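Local coordinates for protein hypothetical bacterial 6-phosphogluconolactonase (Bacteroides fragilis, PDB 3SCY) that is a seven-bladed beta-propeller of the lactonase family that probably hydrolyses 6-phosphogluconolactone, at residues S12-L17 and F32-E37. Sequence-based numbering, arbitrary orientation. Where two conformers were deposited one is given.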
# COMPACT_ATOMS: atom_id res chain seq x y z
N SER A 12 -2.33 9.47 -22.02
CA SER A 12 -2.69 8.13 -21.55
C SER A 12 -1.47 7.37 -21.01
O SER A 12 -1.62 6.28 -20.46
CB SER A 12 -3.34 7.35 -22.68
OG SER A 12 -4.41 8.10 -23.24
N GLU A 13 -0.27 7.97 -21.13
CA GLU A 13 0.97 7.36 -20.68
C GLU A 13 1.25 7.72 -19.26
O GLU A 13 1.53 8.88 -18.96
CB GLU A 13 2.15 7.77 -21.57
CG GLU A 13 2.11 7.13 -22.95
CD GLU A 13 3.29 7.41 -23.86
OE1 GLU A 13 4.02 8.41 -23.62
OE2 GLU A 13 3.48 6.64 -24.83
N LEU A 14 1.23 6.72 -18.40
CA LEU A 14 1.55 6.87 -16.99
C LEU A 14 3.01 6.49 -16.74
O LEU A 14 3.57 5.69 -17.50
CB LEU A 14 0.65 5.93 -16.16
CG LEU A 14 -0.88 6.09 -16.26
CD1 LEU A 14 -1.57 4.81 -15.77
CD2 LEU A 14 -1.36 7.24 -15.40
N THR A 15 3.61 6.99 -15.66
CA THR A 15 4.92 6.52 -15.25
C THR A 15 4.68 5.60 -14.07
O THR A 15 4.04 6.01 -13.11
CB THR A 15 5.91 7.64 -14.95
OG1 THR A 15 6.03 8.39 -16.14
CG2 THR A 15 7.31 7.09 -14.61
N MSE A 16 5.18 4.38 -14.16
CA MSE A 16 4.98 3.38 -13.13
C MSE A 16 6.30 3.10 -12.40
O MSE A 16 7.33 2.88 -13.04
CB MSE A 16 4.41 2.10 -13.74
CG MSE A 16 4.18 1.00 -12.70
SE MSE A 16 3.21 -0.49 -13.44
CE MSE A 16 4.46 -1.19 -14.38
N LEU A 17 6.23 3.05 -11.09
CA LEU A 17 7.31 2.68 -10.19
C LEU A 17 7.07 1.27 -9.73
O LEU A 17 5.94 0.93 -9.35
CB LEU A 17 7.33 3.62 -8.99
CG LEU A 17 7.59 5.11 -9.28
CD1 LEU A 17 7.06 5.99 -8.10
CD2 LEU A 17 9.10 5.39 -9.34
N PHE A 32 8.80 2.33 -15.56
CA PHE A 32 8.22 2.01 -16.87
C PHE A 32 7.24 3.06 -17.31
O PHE A 32 6.62 3.71 -16.47
CB PHE A 32 7.43 0.65 -16.80
CG PHE A 32 8.23 -0.56 -16.38
CD1 PHE A 32 8.47 -0.83 -15.03
CD2 PHE A 32 8.75 -1.43 -17.32
CE1 PHE A 32 9.23 -1.93 -14.64
CE2 PHE A 32 9.55 -2.52 -16.94
CZ PHE A 32 9.76 -2.77 -15.59
N ARG A 33 7.04 3.17 -18.62
CA ARG A 33 5.92 3.93 -19.12
C ARG A 33 4.79 2.91 -19.28
O ARG A 33 5.04 1.80 -19.74
CB ARG A 33 6.23 4.62 -20.46
CG ARG A 33 5.29 5.81 -20.70
CD ARG A 33 5.70 7.02 -19.88
NE ARG A 33 6.95 7.56 -20.42
CZ ARG A 33 7.79 8.38 -19.80
NH1 ARG A 33 7.55 8.79 -18.56
NH2 ARG A 33 8.89 8.78 -20.41
N PHE A 34 3.57 3.24 -18.85
CA PHE A 34 2.44 2.30 -19.03
C PHE A 34 1.28 3.05 -19.67
O PHE A 34 0.82 4.05 -19.12
CB PHE A 34 2.02 1.66 -17.68
CG PHE A 34 0.87 0.68 -17.88
CD1 PHE A 34 1.11 -0.62 -18.33
CD2 PHE A 34 -0.45 1.08 -17.68
CE1 PHE A 34 0.04 -1.50 -18.56
CE2 PHE A 34 -1.50 0.19 -17.89
CZ PHE A 34 -1.25 -1.09 -18.35
N ASN A 35 0.78 2.55 -20.82
CA ASN A 35 -0.34 3.21 -21.48
C ASN A 35 -1.66 2.66 -20.94
O ASN A 35 -1.95 1.48 -21.13
CB ASN A 35 -0.23 3.02 -22.99
CG ASN A 35 -1.16 3.90 -23.75
OD1 ASN A 35 -2.37 3.96 -23.48
ND2 ASN A 35 -0.62 4.64 -24.70
N GLU A 36 -2.44 3.51 -20.22
CA GLU A 36 -3.70 3.07 -19.59
C GLU A 36 -4.87 2.98 -20.60
O GLU A 36 -6.00 2.71 -20.19
CB GLU A 36 -4.09 3.92 -18.37
CG GLU A 36 -4.39 5.40 -18.64
CD GLU A 36 -5.14 6.17 -17.57
OE1 GLU A 36 -5.46 5.58 -16.50
OE2 GLU A 36 -5.46 7.35 -17.82
N GLU A 37 -4.62 3.20 -21.90
CA GLU A 37 -5.69 3.04 -22.91
C GLU A 37 -5.41 1.78 -23.75
O GLU A 37 -6.34 1.20 -24.31
CB GLU A 37 -5.89 4.29 -23.81
CG GLU A 37 -6.41 5.56 -23.12
CD GLU A 37 -7.75 5.60 -22.39
OE1 GLU A 37 -8.67 4.84 -22.77
OE2 GLU A 37 -7.90 6.45 -21.48
O HOH W 1 -5.92 8.22 -20.34
O HOH W 2 2.13 3.93 -25.29
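Leu14 and Phe34 exchange two backbone hydrogen bonds, as do Met16 and Phe32, so that 13-17 and 32-35 run antiparallel in register. Met16 N to Phe32 O is nearly straight (2.8 Å, 178° at the hydrogen). Beyond the regular pairing, Glu36 N adds a bond to Ser12 O (2.9 Å), and that oxygen also receives a CA-H...O contact from Asn35.

Apolar side chains share one face. Leu14 CD1 lies at the edge of the Phe34 ring, 4.3 Å from CD2, and also touches Glu36 CB at 3.7 Å. Beside it, the chain of the selenomethionine Met16 runs extended to SE and then bends at chi3 (74°), which sets CE 4.1 Å from Phe32 CD1, oblique to the ring. Phe359 of strand 354-360 packs against Leu14 and Met16, while Ile349 touches Met16 and Phe32.

The other face is polar. Glu13 crosses Arg33 at about a right angle, Glu13 CB against Arg33 CG at 3.8 Å; Glu13 OE1 stays well out of the guanidinium plane, a proximity of charges without a salt bridge. The Arg33 chain folds at chi2 (77°), and NH1 comes 2.9 Å from Thr15 OG1, which lies at the edge of the guanidinium, in its plane; both atoms hydrogen-bond to Lys84 O, and NH2 bonds to Glu85 O.

Water links Glu13 OE2 to Asn35 ND2, and another joins the carboxylates of Glu36 and Glu37. Asn35 OD1 accepts from Glu37 N (2.9 Å), forming an Asx turn where the strand ends. The paired strands are the central two of a four-stranded antiparallel blade, which strand 354-360 completes from the C-terminus, the Velcro closure characteristic of beta-propellers.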